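Local coordinates for protein argonaute (Aquifex aeolicus, PDB 1YVU) that uses short single-stranded DNA guides to bind complementary RNA targets and cleaves them with a metal-dependent PIWI domain, at residues Leu627-Ile641 with Leu660-Lys674. Residues are numbered along the deposited sequence; the frame is centred on the assembly and turned at random.
Sequences LATYNQVYEGTHQPI and LSLTLMNYSSFQPIK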
loop_
_atom_site.group_PDB
_atom_site.type_symbol
_atom_site.label_atom_id
_atom_site.label_comp_id
_atom_site.label_asym_id
_atom_site.label_seq_id
_atom_site.Cartn_x
_atom_site.Cartn_y
_atom_site.Cartn_z
ATOM N N LEU A 627 -4.074 -3.527 13.528
ATOM C CA LEU A 627 -5.412 -3.086 13.842
ATOM C C LEU A 627 -6.478 -3.335 12.792
ATOM O O LEU A 627 -6.274 -3.051 11.605
ATOM C CB LEU A 627 -5.334 -1.574 14.120
ATOM C CG LEU A 627 -6.557 -0.834 14.631
ATOM C CD1 LEU A 627 -6.897 -1.414 15.994
ATOM C CD2 LEU A 627 -6.327 0.696 14.688
ATOM N N ALA A 628 -7.661 -3.726 13.259
ATOM C CA ALA A 628 -8.788 -3.931 12.374
ATOM C C ALA A 628 -9.578 -2.608 12.364
ATOM O O ALA A 628 -10.211 -2.245 13.377
ATOM C CB ALA A 628 -9.617 -5.029 12.885
ATOM N N THR A 629 -9.526 -1.911 11.224
ATOM C CA THR A 629 -10.195 -0.624 11.040
ATOM C C THR A 629 -11.618 -0.622 10.535
ATOM O O THR A 629 -12.258 0.441 10.496
ATOM C CB THR A 629 -9.442 0.218 10.067
ATOM O OG1 THR A 629 -8.971 -0.605 8.980
ATOM C CG2 THR A 629 -8.307 0.911 10.762
ATOM N N TYR A 630 -12.078 -1.777 10.050
ATOM C CA TYR A 630 -13.425 -1.937 9.493
ATOM C C TYR A 630 -13.902 -3.381 9.672
ATOM O O TYR A 630 -13.080 -4.295 9.728
ATOM C CB TYR A 630 -13.455 -1.516 7.999
ATOM C CG TYR A 630 -12.726 -2.420 6.999
ATOM C CD1 TYR A 630 -13.444 -3.107 6.000
ATOM C CD2 TYR A 630 -11.320 -2.546 7.005
ATOM C CE1 TYR A 630 -12.786 -3.897 5.015
ATOM C CE2 TYR A 630 -10.645 -3.337 6.029
ATOM C CZ TYR A 630 -11.387 -4.003 5.032
ATOM O OH TYR A 630 -10.758 -4.730 4.034
ATOM N N ASN A 631 -15.225 -3.570 9.704
ATOM C CA ASN A 631 -15.872 -4.881 9.868
ATOM C C ASN A 631 -15.797 -5.718 8.579
ATOM O O ASN A 631 -15.767 -5.153 7.479
ATOM C CB ASN A 631 -17.344 -4.685 10.245
ATOM C CG ASN A 631 -17.549 -3.652 11.347
ATOM O OD1 ASN A 631 -17.106 -3.839 12.468
ATOM N ND2 ASN A 631 -18.247 -2.569 11.030
ATOM N N GLN A 632 -15.772 -7.050 8.711
ATOM C CA GLN A 632 -15.699 -7.961 7.549
ATOM C C GLN A 632 -17.020 -7.964 6.788
ATOM O O GLN A 632 -18.011 -8.524 7.278
ATOM C CB GLN A 632 -15.411 -9.410 7.969
ATOM C CG GLN A 632 -14.079 -9.689 8.632
ATOM C CD GLN A 632 -13.848 -11.188 8.865
ATOM O OE1 GLN A 632 -14.519 -11.814 9.692
ATOM N NE2 GLN A 632 -12.892 -11.761 8.135
ATOM N N VAL A 633 -17.045 -7.329 5.616
ATOM C CA VAL A 633 -18.263 -7.276 4.793
ATOM C C VAL A 633 -18.242 -8.342 3.686
ATOM O O VAL A 633 -19.122 -9.213 3.652
ATOM C CB VAL A 633 -18.521 -5.843 4.244
ATOM C CG1 VAL A 633 -19.788 -5.797 3.404
ATOM C CG2 VAL A 633 -18.691 -4.878 5.405
ATOM N N TYR A 634 -17.273 -8.250 2.769
ATOM C CA TYR A 634 -17.119 -9.242 1.692
ATOM C C TYR A 634 -16.079 -10.269 2.145
ATOM O O TYR A 634 -15.142 -9.927 2.879
ATOM C CB TYR A 634 -16.693 -8.596 0.360
ATOM C CG TYR A 634 -17.745 -7.705 -0.292
ATOM C CD1 TYR A 634 -17.528 -6.316 -0.428
ATOM C CD2 TYR A 634 -18.978 -8.232 -0.751
ATOM C CE1 TYR A 634 -18.522 -5.454 -1.005
ATOM C CE2 TYR A 634 -19.984 -7.376 -1.330
ATOM C CZ TYR A 634 -19.741 -5.990 -1.446
ATOM O OH TYR A 634 -20.697 -5.146 -1.966
ATOM N N GLU A 635 -16.259 -11.515 1.700
ATOM C CA GLU A 635 -15.398 -12.660 2.049
ATOM C C GLU A 635 -13.928 -12.564 1.645
ATOM O O GLU A 635 -13.622 -12.278 0.478
ATOM C CB GLU A 635 -15.981 -13.938 1.459
ATOM C CG GLU A 635 -17.448 -14.143 1.744
ATOM C CD GLU A 635 -17.945 -15.441 1.180
ATOM O OE1 GLU A 635 -17.847 -15.627 -0.056
ATOM O OE2 GLU A 635 -18.411 -16.285 1.978
ATOM N N GLY A 636 -13.036 -12.805 2.616
ATOM C CA GLY A 636 -11.592 -12.746 2.391
ATOM C C GLY A 636 -11.019 -11.354 2.144
ATOM O O GLY A 636 -9.801 -11.199 1.954
ATOM N N THR A 637 -11.918 -10.358 2.109
ATOM C CA THR A 637 -11.591 -8.938 1.898
ATOM C C THR A 637 -11.344 -8.232 3.244
ATOM O O THR A 637 -12.112 -7.336 3.656
ATOM C CB THR A 637 -12.714 -8.164 1.098
ATOM O OG1 THR A 637 -13.166 -8.951 -0.010
ATOM C CG2 THR A 637 -12.189 -6.812 0.570
ATOM N N HIS A 638 -10.348 -8.729 3.976
ATOM C CA HIS A 638 -9.968 -8.084 5.212
ATOM C C HIS A 638 -8.492 -7.843 5.366
ATOM O O HIS A 638 -7.708 -8.745 5.664
ATOM C CB HIS A 638 -10.547 -8.676 6.481
ATOM C CG HIS A 638 -10.545 -7.685 7.598
ATOM N ND1 HIS A 638 -9.530 -7.624 8.532
ATOM C CD2 HIS A 638 -11.317 -6.591 7.813
ATOM C CE1 HIS A 638 -9.673 -6.531 9.260
ATOM N NE2 HIS A 638 -10.748 -5.885 8.844
ATOM N N GLN A 639 -8.167 -6.565 5.222
ATOM C CA GLN A 639 -6.824 -6.058 5.306
ATOM C C GLN A 639 -6.655 -5.202 6.572
ATOM O O GLN A 639 -7.188 -4.082 6.650
ATOM C CB GLN A 639 -6.525 -5.196 4.077
ATOM C CG GLN A 639 -7.107 -5.661 2.744
ATOM C CD GLN A 639 -6.037 -5.839 1.689
ATOM O OE1 GLN A 639 -5.118 -6.648 1.864
ATOM N NE2 GLN A 639 -6.135 -5.076 0.596
ATOM N N PRO A 640 -5.952 -5.731 7.601
ATOM C CA PRO A 640 -5.748 -4.959 8.829
ATOM C C PRO A 640 -4.588 -4.005 8.589
ATOM O O PRO A 640 -3.662 -4.337 7.841
ATOM C CB PRO A 640 -5.320 -6.031 9.836
ATOM C CG PRO A 640 -5.735 -7.294 9.238
ATOM C CD PRO A 640 -5.467 -7.110 7.800
ATOM N N ILE A 641 -4.628 -2.822 9.187
ATOM C CA ILE A 641 -3.512 -1.887 9.015
ATOM C C ILE A 641 -2.505 -2.005 10.175
ATOM O O ILE A 641 -2.812 -2.569 11.234
ATOM C CB ILE A 641 -3.982 -0.408 8.823
ATOM C CG1 ILE A 641 -4.433 0.203 10.152
ATOM C CG2 ILE A 641 -5.083 -0.337 7.745
ATOM C CD1 ILE A 641 -4.533 1.694 10.140
ATOM N N LEU A 660 -9.516 5.034 14.379
ATOM C CA LEU A 660 -10.792 4.338 14.277
ATOM C C LEU A 660 -11.949 5.303 14.229
ATOM O O LEU A 660 -12.880 5.099 13.459
ATOM C CB LEU A 660 -10.979 3.435 15.464
ATOM C CG LEU A 660 -10.290 2.101 15.405
ATOM C CD1 LEU A 660 -10.430 1.399 16.723
ATOM C CD2 LEU A 660 -10.952 1.303 14.320
ATOM N N SER A 661 -11.859 6.389 15.002
ATOM C CA SER A 661 -12.920 7.392 15.006
ATOM C C SER A 661 -12.931 8.182 13.712
ATOM O O SER A 661 -13.989 8.423 13.166
ATOM C CB SER A 661 -12.791 8.320 16.206
ATOM O OG SER A 661 -13.044 7.605 17.411
ATOM N N LEU A 662 -11.747 8.448 13.165
ATOM C CA LEU A 662 -11.584 9.211 11.928
ATOM C C LEU A 662 -11.974 8.469 10.681
ATOM O O LEU A 662 -12.005 9.075 9.625
ATOM C CB LEU A 662 -10.138 9.707 11.768
ATOM C CG LEU A 662 -9.649 10.851 12.667
ATOM C CD1 LEU A 662 -8.163 11.041 12.533
ATOM C CD2 LEU A 662 -10.370 12.148 12.394
ATOM N N THR A 663 -12.257 7.167 10.781
ATOM C CA THR A 663 -12.672 6.398 9.594
ATOM C C THR A 663 -14.059 6.876 9.229
ATOM O O THR A 663 -14.448 6.891 8.081
ATOM C CB THR A 663 -12.813 4.931 9.892
ATOM O OG1 THR A 663 -13.618 4.776 11.071
ATOM C CG2 THR A 663 -11.469 4.287 10.075
ATOM N N LEU A 664 -14.769 7.305 10.264
ATOM C CA LEU A 664 -16.134 7.816 10.183
ATOM C C LEU A 664 -16.217 9.209 9.583
ATOM O O LEU A 664 -17.307 9.723 9.333
ATOM C CB LEU A 664 -16.782 7.819 11.573
ATOM C CG LEU A 664 -16.599 6.622 12.505
ATOM C CD1 LEU A 664 -17.530 6.819 13.660
ATOM C CD2 LEU A 664 -16.839 5.281 11.821
HETATM N N MSE A 665 -15.064 9.822 9.366
HETATM C CA MSE A 665 -15.027 11.130 8.751
HETATM C C MSE A 665 -14.936 11.006 7.259
HETATM O O MSE A 665 -14.694 11.980 6.559
HETATM C CB MSE A 665 -13.901 11.991 9.321
HETATM C CG MSE A 665 -14.189 12.467 10.720
HETATM SE SE MSE A 665 -16.066 12.902 10.960
HETATM C CE MSE A 665 -15.959 14.734 10.630
ATOM N N ASN A 666 -15.160 9.789 6.774
ATOM C CA ASN A 666 -15.144 9.485 5.348
ATOM C C ASN A 666 -16.554 9.421 4.784
ATOM O O ASN A 666 -16.747 9.158 3.604
ATOM C CB ASN A 666 -14.400 8.193 5.114
ATOM C CG ASN A 666 -12.937 8.362 5.270
ATOM O OD1 ASN A 666 -12.352 9.239 4.633
ATOM N ND2 ASN A 666 -12.316 7.548 6.131
ATOM N N TYR A 667 -17.515 9.602 5.692
ATOM C CA TYR A 667 -18.948 9.669 5.431
ATOM C C TYR A 667 -19.499 8.627 4.481
ATOM O O TYR A 667 -20.212 8.944 3.528
ATOM C CB TYR A 667 -19.318 11.077 4.939
ATOM C CG TYR A 667 -18.841 12.174 5.840
ATOM C CD1 TYR A 667 -17.627 12.833 5.591
ATOM C CD2 TYR A 667 -19.590 12.566 6.943
ATOM C CE1 TYR A 667 -17.173 13.879 6.424
ATOM C CE2 TYR A 667 -19.151 13.607 7.797
ATOM C CZ TYR A 667 -17.943 14.256 7.519
ATOM O OH TYR A 667 -17.544 15.333 8.262
ATOM N N SER A 668 -19.131 7.380 4.723
ATOM C CA SER A 668 -19.595 6.278 3.904
ATOM C C SER A 668 -20.166 5.277 4.889
ATOM O O SER A 668 -19.474 4.350 5.344
ATOM C CB SER A 668 -18.424 5.714 3.108
ATOM O OG SER A 668 -18.829 4.616 2.318
ATOM N N SER A 669 -21.419 5.514 5.262
ATOM C CA SER A 669 -22.104 4.670 6.232
ATOM C C SER A 669 -22.572 3.303 5.763
ATOM O O SER A 669 -22.695 2.362 6.544
ATOM C CB SER A 669 -23.291 5.417 6.791
ATOM O OG SER A 669 -24.126 6.013 5.813
ATOM N N PHE A 670 -22.838 3.223 4.472
ATOM C CA PHE A 670 -23.350 2.012 3.867
ATOM C C PHE A 670 -22.238 1.155 3.301
ATOM O O PHE A 670 -22.395 -0.037 3.080
ATOM C CB PHE A 670 -24.412 2.408 2.826
ATOM C CG PHE A 670 -25.543 3.238 3.414
ATOM C CD1 PHE A 670 -25.497 4.636 3.378
ATOM C CD2 PHE A 670 -26.604 2.627 4.107
ATOM C CE1 PHE A 670 -26.487 5.438 4.026
ATOM C CE2 PHE A 670 -27.601 3.415 4.761
ATOM C CZ PHE A 670 -27.533 4.826 4.714
ATOM N N GLN A 671 -21.082 1.777 3.146
ATOM C CA GLN A 671 -19.900 1.111 2.621
ATOM C C GLN A 671 -18.747 1.259 3.619
ATOM O O GLN A 671 -18.788 2.131 4.490
ATOM C CB GLN A 671 -19.537 1.678 1.234
ATOM C CG GLN A 671 -20.391 1.092 0.104
ATOM C CD GLN A 671 -20.199 1.783 -1.241
ATOM O OE1 GLN A 671 -19.077 2.187 -1.603
ATOM N NE2 GLN A 671 -21.297 1.900 -2.002
ATOM N N PRO A 672 -17.772 0.333 3.591
ATOM C CA PRO A 672 -16.680 0.480 4.542
ATOM C C PRO A 672 -15.442 1.105 3.934
ATOM O O PRO A 672 -15.165 0.976 2.736
ATOM C CB PRO A 672 -16.420 -0.948 5.011
ATOM C CG PRO A 672 -17.149 -1.856 4.009
ATOM C CD PRO A 672 -17.698 -0.998 2.930
ATOM N N ILE A 673 -14.759 1.861 4.776
ATOM C CA ILE A 673 -13.527 2.541 4.423
ATOM C C ILE A 673 -12.500 2.150 5.471
ATOM O O ILE A 673 -12.677 2.362 6.664
ATOM C CB ILE A 673 -13.758 4.053 4.293
ATOM C CG1 ILE A 673 -14.577 4.293 3.010
ATOM C CG2 ILE A 673 -12.416 4.804 4.321
ATOM C CD1 ILE A 673 -14.744 5.699 2.552
ATOM N N LYS A 674 -11.463 1.503 4.967
ATOM C CA LYS A 674 -10.344 0.957 5.709
ATOM C C LYS A 674 -9.468 2.000 6.353
ATOM O O LYS A 674 -8.976 1.795 7.460
ATOM C CB LYS A 674 -9.516 0.152 4.715
ATOM C CG LYS A 674 -8.230 -0.488 5.183
ATOM C CD LYS A 674 -7.727 -1.298 4.022
ATOM C CE LYS A 674 -6.263 -1.561 4.115
ATOM N NZ LYS A 674 -5.693 -2.022 2.787
#
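Thr-629 OG1 gives its proton to Lys-674 O at 2.8 Å, arriving in the carbonyl plane on a lone pair. With chi1 at 40°, the hydroxyl sits between the backbone N and carbonyl carbon of Thr-629 and also borders the edge of the Tyr-630 ring. That ring lies obliquely across two residues: its CE2 meets Lys-674 CG at 3.8 Å, while CD1, at the opposite corner of the ring, touches Pro-672 CB. His-638 CD2 lies over one face near the rim, and its NE2 donates to Tyr-630 O at 3.0 Å. In the RNase H fold of the PIWI domain, this joins the PIWI-box loop between antiparallel strands 624-627 and 641-645 to the chain that follows helix 652-661. Deeper in, Leu-660 CD2 packs on Ala-628 O and Thr-629 CA. The extended Lys-674 chain runs past Ile-641 CG2 and brings NZ within 3.5 Å of Gln-639 CB; the Lys-674 side chain lies about 10 Å from those of Asp-571 and Asp-683, probably catalytic as in relatives, Asp-683 also holding the bound calcium. Shortening Lys-674 to an alanine removes CG through NZ, which would probably open a gap beside Ile-641 CG2 and Gln-639 CB and leave Tyr-630 CE2 with less to pack on. Toward solvent, Val-633 CG2 touches Pro-672 CG at 3.7 Å.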